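Local structure of aromatic amino acid beta-eliminating lyase/threonine aldolase (Exiguobacterium sibiricum, 3LWS) at residues A[24-29]-A[209-214]; A[66-71]-A[224-229]; A[83-88]-A[169-174]; A[262-267]-A[335-340]. The protein belongs to the beta-eliminating lyase family of fold-type I pyridoxal phosphate proteins and carries its cofactor covalently attached. All coordinates share one frame; numbering follows the deposited sequence.

Contact 1 of 4, residues A[24-29]-A[209-214]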
loop_
_atom_site.group_PDB
_atom_site.type_symbol
_atom_site.label_atom_id
_atom_site.label_comp_id
_atom_site.label_asym_id
_atom_site.label_seq_id
_atom_site.Cartn_x
_atom_site.Cartn_y
_atom_site.Cartn_z
ATOM N N VAL A 24 11.944 4.399 -12.214
ATOM C CA VAL A 24 11.624 2.993 -12.360
ATOM C C VAL A 24 12.867 2.127 -12.232
ATOM O O VAL A 24 12.776 1.014 -11.725
ATOM C CB VAL A 24 10.898 2.732 -13.750
ATOM C CG1 VAL A 24 10.953 1.281 -14.151
ATOM C CG2 VAL A 24 9.426 3.209 -13.693
ATOM N N GLY A 25 14.021 2.651 -12.677
ATOM C CA GLY A 25 15.306 1.973 -12.503
ATOM C C GLY A 25 15.633 1.553 -11.073
ATOM O O GLY A 25 16.302 0.537 -10.870
ATOM N N VAL A 26 15.196 2.344 -10.087
ATOM C CA VAL A 26 15.382 1.980 -8.657
ATOM C C VAL A 26 14.782 0.585 -8.371
ATOM O O VAL A 26 15.408 -0.243 -7.740
ATOM C CB VAL A 26 14.793 3.061 -7.713
ATOM C CG1 VAL A 26 14.787 2.597 -6.237
ATOM C CG2 VAL A 26 15.579 4.397 -7.847
ATOM N N LEU A 27 13.578 0.321 -8.880
ATOM C CA LEU A 27 12.944 -1.013 -8.709
ATOM C C LEU A 27 13.649 -2.016 -9.598
ATOM O O LEU A 27 14.095 -3.029 -9.102
ATOM C CB LEU A 27 11.427 -1.004 -8.983
ATOM C CG LEU A 27 10.564 -2.262 -8.693
ATOM C CD1 LEU A 27 10.463 -2.637 -7.216
ATOM C CD2 LEU A 27 9.155 -2.055 -9.247
ATOM N N LYS A 28 13.853 -1.693 -10.885
ATOM C CA LYS A 28 14.512 -2.653 -11.775
ATOM C C LYS A 28 15.883 -3.073 -11.256
ATOM O O LYS A 28 16.195 -4.242 -11.263
ATOM C CB LYS A 28 14.547 -2.191 -13.232
ATOM C CG LYS A 28 13.141 -2.115 -13.855
ATOM C CD LYS A 28 13.151 -1.747 -15.324
ATOM C CE LYS A 28 13.762 -2.817 -16.187
ATOM N NZ LYS A 28 13.362 -2.731 -17.593
ATOM N N THR A 29 16.653 -2.148 -10.727
ATOM C CA THR A 29 17.935 -2.506 -10.172
ATOM C C THR A 29 17.799 -3.483 -8.990
ATOM O O THR A 29 18.533 -4.453 -8.928
ATOM C CB THR A 29 18.738 -1.316 -9.729
ATOM O OG1 THR A 29 18.990 -0.476 -10.849
ATOM C CG2 THR A 29 20.078 -1.776 -9.128
ATOM N N GLY A 209 17.028 5.013 0.815
ATOM C CA GLY A 209 16.779 5.248 -0.605
ATOM C C GLY A 209 16.108 4.132 -1.393
ATOM O O GLY A 209 16.316 4.004 -2.609
ATOM N N GLY A 210 15.290 3.340 -0.716
ATOM C CA GLY A 210 14.415 2.378 -1.376
ATOM C C GLY A 210 13.225 3.131 -1.965
ATOM O O GLY A 210 13.239 4.355 -2.089
ATOM N N ILE A 211 12.177 2.400 -2.297
ATOM C CA ILE A 211 11.023 2.943 -3.021
ATOM C C ILE A 211 9.896 3.363 -2.092
ATOM O O ILE A 211 9.312 4.457 -2.228
ATOM C CB ILE A 211 10.529 1.911 -4.026
ATOM C CG1 ILE A 211 11.610 1.760 -5.113
ATOM C CG2 ILE A 211 9.174 2.332 -4.654
ATOM C CD1 ILE A 211 11.389 0.579 -6.069
ATOM N N ALA A 212 9.592 2.498 -1.144
ATOM C CA ALA A 212 8.590 2.808 -0.171
ATOM C C ALA A 212 8.555 1.690 0.845
ATOM O O ALA A 212 9.315 0.712 0.722
ATOM C CB ALA A 212 7.212 2.996 -0.879
ATOM N N GLY A 213 7.694 1.818 1.865
ATOM C CA GLY A 213 7.493 0.739 2.804
ATOM C C GLY A 213 8.161 0.975 4.137
ATOM O O GLY A 213 9.083 1.794 4.252
ATOM N N ALA A 214 7.694 0.231 5.137
ATOM C CA ALA A 214 8.054 0.472 6.550
ATOM C C ALA A 214 8.081 -0.806 7.357
ATOM O O ALA A 214 7.476 -1.801 6.980
ATOM C CB ALA A 214 7.054 1.444 7.166
#
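Val26, on helix 24-31, and Ile211, in the irregular chain between strands 199-203 and 214-218, have their CA atoms 7.2 Å apart, and the segments touch near this pair. The helical turn is closed by backbone bonds such as Lys28 N to Val24 O. The facing chain is irregular and rich in glycine: Gly209 sits at positive phi (71°), and Gly213 (phi 105°) leads into the strand. Ile211 supplies the reach. With CG1 beside its own backbone N (chi1 -68°) and the chain then running out straight, CD1 arrives at the helix and fits between two residues. Val26 and Ile211 slide past each other in opposite directions, with Val26 CG1 3.5 Å from Ile211 CG1. Leu27 crosses the isoleucine at about a right angle, its CB only 3.3 Å from Ile211 CD1 and its CD1 3.5 Å from the same methyl. The CG1-CG1 pair with Val26 and the CB-CD1 pair with Leu27 are both closer than usual van der Waals contact. The loop belongs to the large domain of the fold-type I pyridoxal phosphate architecture and follows closely on Lys206, which carries the cofactor. Val26 CG1 also comes within 4.2 Å of Gly209 O, an oxygen that Arg254 bonds weakly. The second subunit closes in here as well: its Pro242 packs on Leu27 and its Tyr241 on Ile211.

Contact 2 of 4, residues A[66-71]-A[224-229]; sequences VFFPSG and QTARIW
Val66 lays its CG2 methyl over the centre of one face of the Arg227 guanidinium, 3.9 Å from Arg227 CZ, while its other methyl, CG1, meets Arg227 CG at 3.7 Å. This is helix-on-sheet packing at the border of the mixed seven-stranded sheet: helix 220-232 runs beside strand 64-68, with segment axes 9.3 Å apart and only 26° from parallel. Arg227, extended from CG to NE, passes slantwise over the valine and touches it at CG and again at the guanidinium. Salt bridges from NH2 to Glu53 and from NH1 to Asp64 probably balance its charge and help to hold the guanidinium over the methyl. Ala226 fills the neighbouring position, with CB 4.3 Å from Val66 CG2, and Leu216 of strand 214-218 packs against it too. Beyond the strand, Ser70 caps the helix that begins at Gly71, and Gly71 N bonds phosphate oxygen OP3 of the modified Lys206. Phe68, with CG beside its backbone N (chi1 -84°), brings the far end of its ring to the helix, where CZ lies 4.2 Å from Ala226 CB and, approached obliquely, 3.5 Å from Ala226 O.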
loop_
_atom_site.group_PDB
_atom_site.type_symbol
_atom_site.label_atom_id
_atom_site.label_comp_id
_atom_site.label_asym_id
_atom_site.label_seq_id
_atom_site.Cartn_x
_atom_site.Cartn_y
_atom_site.Cartn_z
ATOM N N VAL A 66 6.602 -6.109 11.753
ATOM C CA VAL A 66 5.507 -6.214 10.782
ATOM C C VAL A 66 5.821 -5.242 9.638
ATOM O O VAL A 66 6.085 -4.038 9.874
ATOM C CB VAL A 66 4.136 -5.848 11.403
ATOM C CG1 VAL A 66 2.946 -6.103 10.398
ATOM C CG2 VAL A 66 3.891 -6.609 12.705
ATOM N N PHE A 67 5.807 -5.763 8.414
ATOM C CA PHE A 67 6.040 -4.924 7.258
ATOM C C PHE A 67 4.755 -4.179 6.909
ATOM O O PHE A 67 3.739 -4.799 6.672
ATOM C CB PHE A 67 6.483 -5.739 6.027
ATOM C CG PHE A 67 6.990 -4.868 4.892
ATOM C CD1 PHE A 67 8.315 -4.462 4.858
ATOM C CD2 PHE A 67 6.148 -4.446 3.896
ATOM C CE1 PHE A 67 8.786 -3.624 3.839
ATOM C CE2 PHE A 67 6.609 -3.637 2.867
ATOM C CZ PHE A 67 7.926 -3.237 2.832
ATOM N N PHE A 68 4.824 -2.854 6.839
ATOM C CA PHE A 68 3.683 -2.034 6.427
ATOM C C PHE A 68 3.991 -1.293 5.110
ATOM O O PHE A 68 5.140 -0.967 4.843
ATOM C CB PHE A 68 3.379 -0.995 7.502
ATOM C CG PHE A 68 2.507 -1.498 8.615
ATOM C CD1 PHE A 68 3.050 -2.211 9.675
ATOM C CD2 PHE A 68 1.160 -1.191 8.647
ATOM C CE1 PHE A 68 2.201 -2.666 10.755
ATOM C CE2 PHE A 68 0.333 -1.613 9.728
ATOM C CZ PHE A 68 0.861 -2.359 10.767
ATOM N N PRO A 69 2.964 -1.022 4.286
ATOM C CA PRO A 69 3.125 -0.166 3.095
ATOM C C PRO A 69 3.584 1.259 3.380
ATOM O O PRO A 69 4.304 1.860 2.549
ATOM C CB PRO A 69 1.720 -0.128 2.489
ATOM C CG PRO A 69 0.834 -0.703 3.483
ATOM C CD PRO A 69 1.617 -1.605 4.342
ATOM N N SER A 70 3.195 1.787 4.543
ATOM C CA SER A 70 3.603 3.136 4.949
ATOM C C SER A 70 3.842 3.303 6.445
ATOM O O SER A 70 3.264 2.614 7.280
ATOM C CB SER A 70 2.537 4.128 4.496
ATOM O OG SER A 70 1.304 3.917 5.175
ATOM N N GLY A 71 4.713 4.244 6.763
ATOM C CA GLY A 71 4.864 4.702 8.120
ATOM C C GLY A 71 3.627 5.425 8.638
ATOM O O GLY A 71 3.373 5.452 9.851
ATOM N N GLN A 224 0.966 -8.863 16.724
ATOM C CA GLN A 224 -0.198 -9.650 16.294
ATOM C C GLN A 224 -1.377 -8.777 16.067
ATOM O O GLN A 224 -2.092 -8.932 15.087
ATOM C CB GLN A 224 -0.590 -10.726 17.311
ATOM C CG GLN A 224 0.337 -11.900 17.336
ATOM C CD GLN A 224 0.236 -12.671 18.642
ATOM O OE1 GLN A 224 -0.815 -12.686 19.288
ATOM N NE2 GLN A 224 1.340 -13.295 19.050
ATOM N N THR A 225 -1.602 -7.854 16.993
ATOM C CA THR A 225 -2.663 -6.888 16.848
ATOM C C THR A 225 -2.440 -5.947 15.688
ATOM O O THR A 225 -3.401 -5.611 14.982
ATOM C CB THR A 225 -2.839 -6.064 18.124
ATOM O OG1 THR A 225 -2.924 -6.990 19.200
ATOM C CG2 THR A 225 -4.098 -5.206 18.055
ATOM N N ALA A 226 -1.176 -5.555 15.492
ATOM C CA ALA A 226 -0.766 -4.679 14.400
ATOM C C ALA A 226 -1.127 -5.302 13.025
ATOM O O ALA A 226 -1.524 -4.592 12.110
ATOM C CB ALA A 226 0.751 -4.370 14.502
ATOM N N ARG A 227 -0.988 -6.633 12.915
ATOM C CA ARG A 227 -1.361 -7.368 11.719
ATOM C C ARG A 227 -2.859 -7.350 11.485
ATOM O O ARG A 227 -3.275 -7.310 10.349
ATOM C CB ARG A 227 -0.835 -8.805 11.735
ATOM C CG ARG A 227 0.681 -8.875 11.496
ATOM C CD ARG A 227 1.152 -10.299 11.260
ATOM N NE ARG A 227 2.604 -10.296 11.220
ATOM C CZ ARG A 227 3.405 -10.453 12.257
ATOM N NH1 ARG A 227 2.919 -10.749 13.460
ATOM N NH2 ARG A 227 4.725 -10.386 12.074
ATOM N N ILE A 228 -3.671 -7.328 12.542
ATOM C CA ILE A 228 -5.115 -7.235 12.337
ATOM C C ILE A 228 -5.547 -5.826 11.869
ATOM O O ILE A 228 -6.352 -5.692 10.943
ATOM C CB ILE A 228 -5.897 -7.729 13.553
ATOM C CG1 ILE A 228 -5.833 -9.250 13.636
ATOM C CG2 ILE A 228 -7.341 -7.309 13.470
ATOM C CD1 ILE A 228 -5.593 -9.723 14.988
ATOM N N TRP A 229 -4.980 -4.791 12.472
ATOM C CA TRP A 229 -5.190 -3.428 12.019
ATOM C C TRP A 229 -4.641 -3.276 10.614
ATOM O O TRP A 229 -5.281 -2.609 9.800
ATOM C CB TRP A 229 -4.557 -2.396 12.955
ATOM C CG TRP A 229 -5.316 -2.176 14.257
ATOM C CD1 TRP A 229 -4.926 -2.562 15.509
ATOM C CD2 TRP A 229 -6.585 -1.543 14.410
ATOM N NE1 TRP A 229 -5.857 -2.163 16.437
ATOM C CE2 TRP A 229 -6.889 -1.543 15.780
ATOM C CE3 TRP A 229 -7.493 -0.955 13.515
ATOM C CZ2 TRP A 229 -8.085 -1.010 16.282
ATOM C CZ3 TRP A 229 -8.665 -0.407 14.010
ATOM C CH2 TRP A 229 -8.941 -0.424 15.384
#

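Contact 3 of 4, residues A[83-88]-A[169-174]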
loop_
_atom_site.group_PDB
_atom_site.type_symbol
_atom_site.label_atom_id
_atom_site.label_comp_id
_atom_site.label_asym_id
_atom_site.label_seq_id
_atom_site.Cartn_x
_atom_site.Cartn_y
_atom_site.Cartn_z
ATOM N N SER A 83 -2.886 2.904 22.963
ATOM C CA SER A 83 -4.039 3.568 23.536
ATOM C C SER A 83 -5.021 2.511 24.076
ATOM O O SER A 83 -5.464 2.608 25.217
ATOM C CB SER A 83 -4.735 4.442 22.498
ATOM O OG SER A 83 -5.960 4.942 22.975
ATOM N N ASP A 84 -5.314 1.497 23.257
ATOM C CA ASP A 84 -6.195 0.380 23.676
ATOM C C ASP A 84 -5.630 -0.384 24.884
ATOM O O ASP A 84 -6.351 -0.705 25.802
ATOM C CB ASP A 84 -6.432 -0.611 22.525
ATOM C CG ASP A 84 -7.447 -0.130 21.493
ATOM O OD1 ASP A 84 -8.096 0.935 21.626
ATOM O OD2 ASP A 84 -7.614 -0.853 20.497
ATOM N N GLU A 85 -4.338 -0.674 24.883
ATOM C CA GLU A 85 -3.746 -1.415 25.979
ATOM C C GLU A 85 -3.811 -0.652 27.313
ATOM O O GLU A 85 -3.942 -1.262 28.371
ATOM C CB GLU A 85 -2.310 -1.760 25.647
ATOM C CG GLU A 85 -1.569 -2.459 26.741
ATOM C CD GLU A 85 -0.322 -3.099 26.236
ATOM O OE1 GLU A 85 -0.424 -3.947 25.327
ATOM O OE2 GLU A 85 0.750 -2.742 26.732
ATOM N N THR A 86 -3.705 0.676 27.259
ATOM C CA THR A 86 -3.661 1.499 28.474
ATOM C C THR A 86 -4.980 2.140 28.844
ATOM O O THR A 86 -5.011 2.912 29.798
ATOM C CB THR A 86 -2.688 2.689 28.293
ATOM O OG1 THR A 86 -3.112 3.452 27.154
ATOM C CG2 THR A 86 -1.234 2.195 28.123
ATOM N N ASP A 87 -6.030 1.892 28.061
ATOM C CA ASP A 87 -7.333 2.539 28.239
ATOM C C ASP A 87 -7.193 4.067 28.355
ATOM O O ASP A 87 -7.868 4.700 29.156
ATOM C CB ASP A 87 -8.062 2.000 29.476
ATOM C CG ASP A 87 -8.071 0.457 29.555
ATOM O OD1 ASP A 87 -8.579 -0.195 28.627
ATOM O OD2 ASP A 87 -7.596 -0.084 30.581
ATOM N N ASN A 88 -6.282 4.641 27.578
ATOM C CA ASN A 88 -6.034 6.064 27.600
ATOM C C ASN A 88 -6.027 6.540 26.148
ATOM O O ASN A 88 -5.248 6.047 25.318
ATOM C CB ASN A 88 -4.712 6.368 28.331
ATOM C CG ASN A 88 -4.478 7.861 28.558
ATOM O OD1 ASN A 88 -4.584 8.673 27.642
ATOM N ND2 ASN A 88 -4.107 8.218 29.785
ATOM N N GLY A 169 4.429 3.961 33.376
ATOM C CA GLY A 169 3.446 3.210 32.587
ATOM C C GLY A 169 3.066 3.784 31.242
ATOM O O GLY A 169 2.102 3.358 30.669
ATOM N N ILE A 170 3.839 4.753 30.747
ATOM C CA ILE A 170 3.647 5.365 29.433
ATOM C C ILE A 170 4.421 4.568 28.384
ATOM O O ILE A 170 5.601 4.347 28.541
ATOM C CB ILE A 170 4.182 6.838 29.451
ATOM C CG1 ILE A 170 3.306 7.696 30.388
ATOM C CG2 ILE A 170 4.253 7.394 28.034
ATOM C CD1 ILE A 170 3.975 8.844 30.979
ATOM N N ARG A 171 3.781 4.177 27.293
ATOM C CA ARG A 171 4.477 3.449 26.229
ATOM C C ARG A 171 5.330 4.426 25.430
ATOM O O ARG A 171 4.912 5.557 25.207
ATOM C CB ARG A 171 3.481 2.733 25.315
ATOM C CG ARG A 171 2.657 1.647 26.045
ATOM C CD ARG A 171 3.472 0.398 26.437
ATOM N NE ARG A 171 2.591 -0.538 27.140
ATOM C CZ ARG A 171 2.226 -0.457 28.426
ATOM N NH1 ARG A 171 2.692 0.487 29.249
ATOM N NH2 ARG A 171 1.362 -1.341 28.898
ATOM N N LEU A 172 6.537 4.022 25.048
ATOM C CA LEU A 172 7.431 4.902 24.298
ATOM C C LEU A 172 7.613 4.387 22.890
ATOM O O LEU A 172 8.111 3.265 22.657
ATOM C CB LEU A 172 8.754 5.076 25.019
ATOM C CG LEU A 172 9.622 6.246 24.621
ATOM C CD1 LEU A 172 8.922 7.545 24.846
ATOM C CD2 LEU A 172 10.923 6.163 25.432
ATOM N N HIS A 173 7.173 5.202 21.937
ATOM C CA HIS A 173 7.234 4.827 20.538
ATOM C C HIS A 173 8.271 5.644 19.787
ATOM O O HIS A 173 8.342 6.863 19.953
ATOM C CB HIS A 173 5.885 4.986 19.863
ATOM C CG HIS A 173 5.936 4.714 18.387
ATOM N ND1 HIS A 173 5.974 3.432 17.873
ATOM C CD2 HIS A 173 6.082 5.550 17.331
ATOM C CE1 HIS A 173 6.063 3.502 16.553
ATOM N NE2 HIS A 173 6.140 4.777 16.200
ATOM N N LEU A 174 9.071 4.973 18.946
ATOM C CA LEU A 174 10.095 5.668 18.132
ATOM C C LEU A 174 9.638 5.804 16.672
ATOM O O LEU A 174 9.297 4.825 16.005
ATOM C CB LEU A 174 11.461 4.969 18.207
ATOM C CG LEU A 174 12.573 5.444 17.252
ATOM C CD1 LEU A 174 12.867 6.936 17.396
ATOM C CD2 LEU A 174 13.882 4.618 17.450
#
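Arg171 grips Glu85 side-on, with NE and NH2 both directed at the same carboxylate oxygen. Arg171 NH2 lies 2.7 Å from Glu85 OE2 with an N-H...O angle of 151°, and Arg171 NE lies 2.9 Å from Glu85 OE2 along a more bent line. OE2 sits at the edge of the guanidinium, nearly in its plane, but the two flat groups are not coplanar: their planes are 57° apart. NH2 uses the anti lone pair of OE2, whereas NE meets the oxygen on the same anti side from a point tilted out of the carboxylate plane. Thr86 covers one face of the guanidinium, its CG2 over the centre at 4.4 Å from Arg171 CZ.

Glu85 spans the gap, with CG opposite its backbone N and an extended chain, while Arg171 bends at its second torsion (chi2 -71°) to present its NE side. Thr86 OG1 turns back to bond Trp82 O in its own helix, which leaves the methyl facing the arginine, and the Arg171 side chain also touches Trp82. Ser83 OG ties the helix end to Asn88 O at 2.7 Å. Schellman motifs, with Asp87 and Gly169 at positive phi, end helix 71-86 and helix 155-167. On strand 171-176, Arg171 and His173 face helix 71-86 while Leu172 packs on helix 155-167, the three-layer alpha-beta-alpha arrangement of the large domain in fold-type I pyridoxal phosphate proteins.

Contact 4 of 4, residues A[262-267]-A[335-340]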
loop_
_atom_site.group_PDB
_atom_site.type_symbol
_atom_site.label_atom_id
_atom_site.label_comp_id
_atom_site.label_asym_id
_atom_site.label_seq_id
_atom_site.Cartn_x
_atom_site.Cartn_y
_atom_site.Cartn_z
ATOM N N TYR A 262 26.997 11.361 6.829
ATOM C CA TYR A 262 27.091 12.267 7.969
ATOM C C TYR A 262 28.337 13.166 7.929
ATOM O O TYR A 262 28.260 14.391 8.191
ATOM C CB TYR A 262 27.053 11.441 9.272
ATOM C CG TYR A 262 27.519 12.119 10.556
ATOM C CD1 TYR A 262 26.980 13.342 10.974
ATOM C CD2 TYR A 262 28.433 11.485 11.404
ATOM C CE1 TYR A 262 27.393 13.947 12.152
ATOM C CE2 TYR A 262 28.843 12.077 12.610
ATOM C CZ TYR A 262 28.319 13.296 12.975
ATOM O OH TYR A 262 28.707 13.884 14.141
ATOM N N GLU A 263 29.496 12.581 7.630
ATOM C CA GLU A 263 30.721 13.386 7.561
ATOM C C GLU A 263 30.609 14.405 6.440
ATOM O O GLU A 263 31.042 15.548 6.593
ATOM C CB GLU A 263 31.947 12.507 7.367
ATOM C CG GLU A 263 32.366 11.810 8.662
ATOM C CD GLU A 263 32.726 12.786 9.797
ATOM O OE1 GLU A 263 33.231 13.895 9.507
ATOM O OE2 GLU A 263 32.490 12.446 10.979
ATOM N N GLN A 264 29.986 13.982 5.344
ATOM C CA GLN A 264 29.850 14.796 4.163
ATOM C C GLN A 264 28.889 15.975 4.386
ATOM O O GLN A 264 29.133 17.093 3.912
ATOM C CB GLN A 264 29.386 13.910 3.015
ATOM C CG GLN A 264 30.523 13.032 2.424
ATOM C CD GLN A 264 30.037 11.978 1.449
ATOM O OE1 GLN A 264 28.850 11.863 1.148
ATOM N NE2 GLN A 264 30.968 11.198 0.941
ATOM N N ALA A 265 27.806 15.704 5.122
ATOM C CA ALA A 265 26.833 16.687 5.505
ATOM C C ALA A 265 27.473 17.738 6.368
ATOM O O ALA A 265 27.214 18.912 6.207
ATOM C CB ALA A 265 25.667 16.009 6.258
ATOM N N LYS A 266 28.267 17.310 7.338
ATOM C CA LYS A 266 29.024 18.256 8.159
ATOM C C LYS A 266 29.950 19.120 7.310
ATOM O O LYS A 266 30.081 20.319 7.575
ATOM C CB LYS A 266 29.816 17.544 9.263
ATOM C CG LYS A 266 29.000 17.190 10.478
ATOM C CD LYS A 266 29.846 16.705 11.665
ATOM C CE LYS A 266 30.582 15.385 11.416
ATOM N NZ LYS A 266 31.302 15.023 12.683
ATOM N N GLN A 267 30.575 18.535 6.296
ATOM C CA GLN A 267 31.416 19.308 5.371
ATOM C C GLN A 267 30.602 20.350 4.584
ATOM O O GLN A 267 31.025 21.503 4.471
ATOM C CB GLN A 267 32.129 18.394 4.381
ATOM C CG GLN A 267 33.080 17.391 5.011
ATOM C CD GLN A 267 34.527 17.873 5.151
ATOM O OE1 GLN A 267 34.821 19.087 5.132
ATOM N NE2 GLN A 267 35.443 16.906 5.320
ATOM N N ASP A 335 23.862 9.124 -1.916
ATOM C CA ASP A 335 24.857 8.671 -2.898
ATOM C C ASP A 335 25.237 9.760 -3.899
ATOM O O ASP A 335 26.336 9.743 -4.424
ATOM C CB ASP A 335 24.359 7.424 -3.646
ATOM C CG ASP A 335 24.498 6.151 -2.835
ATOM O OD1 ASP A 335 25.258 6.133 -1.846
ATOM O OD2 ASP A 335 23.850 5.161 -3.195
ATOM N N ALA A 336 24.357 10.730 -4.137
ATOM C CA ALA A 336 24.619 11.742 -5.140
ATOM C C ALA A 336 25.867 12.592 -4.896
ATOM O O ALA A 336 26.670 12.769 -5.831
ATOM C CB ALA A 336 23.397 12.613 -5.366
ATOM N N TYR A 337 26.047 13.078 -3.662
ATOM C CA TYR A 337 27.181 13.906 -3.311
ATOM C C TYR A 337 28.512 13.227 -3.627
ATOM O O TYR A 337 29.403 13.848 -4.185
ATOM C CB TYR A 337 27.189 14.281 -1.834
ATOM C CG TYR A 337 28.289 15.258 -1.453
ATOM C CD1 TYR A 337 28.244 16.567 -1.888
ATOM C CD2 TYR A 337 29.363 14.867 -0.661
ATOM C CE1 TYR A 337 29.227 17.467 -1.552
ATOM C CE2 TYR A 337 30.345 15.757 -0.304
ATOM C CZ TYR A 337 30.267 17.062 -0.760
ATOM O OH TYR A 337 31.207 17.998 -0.457
ATOM N N GLY A 338 28.637 11.963 -3.246
ATOM C CA GLY A 338 29.885 11.211 -3.458
ATOM C C GLY A 338 30.241 10.962 -4.913
ATOM O O GLY A 338 31.329 10.510 -5.210
ATOM N N GLU A 339 29.313 11.245 -5.826
ATOM C CA GLU A 339 29.584 11.154 -7.272
ATOM C C GLU A 339 30.089 12.496 -7.835
ATOM O O GLU A 339 30.398 12.607 -9.016
ATOM C CB GLU A 339 28.328 10.631 -7.997
ATOM C CG GLU A 339 28.036 9.110 -7.665
ATOM C CD GLU A 339 26.628 8.623 -8.001
ATOM O OE1 GLU A 339 25.962 9.250 -8.857
ATOM O OE2 GLU A 339 26.177 7.593 -7.406
ATOM N N LEU A 340 30.162 13.521 -7.003
ATOM C CA LEU A 340 30.753 14.801 -7.413
ATOM C C LEU A 340 32.231 14.770 -7.120
ATOM O O LEU A 340 32.630 14.639 -5.958
ATOM C CB LEU A 340 30.131 15.967 -6.654
ATOM C CG LEU A 340 28.604 16.018 -6.632
ATOM C CD1 LEU A 340 28.181 17.290 -5.937
ATOM C CD2 LEU A 340 28.005 15.908 -8.038
HETATM O O HOH W 1 27.828 10.379 -0.737
#
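The ring of Tyr337 receives the amide of Gln264 at its edge: Gln264 CD lies in the plane of the ring, 3.6 Å from Tyr337 CD2, and Gln264 OE1 is 3.5 Å from that same carbon. Amide and ring planes are inclined by 59°, so the groups do not stack. The aliphatic part of the glutamine follows the rim as well, with Gln264 CG 3.9 Å from Tyr337 CE2. With CG opposite its backbone N (chi1 -174°), Tyr337 sets its ring beside the helix, and Arg345 makes a cation-pi contact with the ring. A second flat group, the ring of Tyr262, has Lys266 CE over one face towards the rim.

The polar end of Gln264 is bridged across by a water. It donates to Gln264 OE1 at 2.6 Å and accepts a weak bond from Gly338 N at 3.1 Å, where Gly338 N, 4.4 Å from Gln264 OE1, is too far for a direct bond. Asp335 is anchored by salt bridges to Arg254 and Arg257. The contact probably lies in the smaller domain usual in fold-type I pyridoxal phosphate proteins, where helices pack beside an antiparallel sheet. It joins helix 258-273 to the connection between strand 326-332 and helix 342-355, with Val333 of that connection packing on Gln264 and Ala265.

How the contacts relate
From the N terminus, helix 24-31 opens contact 1, strand 64-68 opens contact 2 and the end of helix 71-86 opens contact 3. Contact 3 closes first, at 169-174, and so lies within the spans of both others. Contact 1 then closes at 209-214 and contact 2 at 224-229; these two cross, and meet where Ala214 N probably bonds Phe68 O between neighbouring strands. Contacts 2 and 3 pin helices to the large mixed sheet and touch through Trp229 and Asp84. Contact 4 follows in series, opening on helix 258-273 and closing at 335-340, before helix 342-355, its centre about 34 Å from that of contact 2. Contacts 1 and 2 also touch the second subunit.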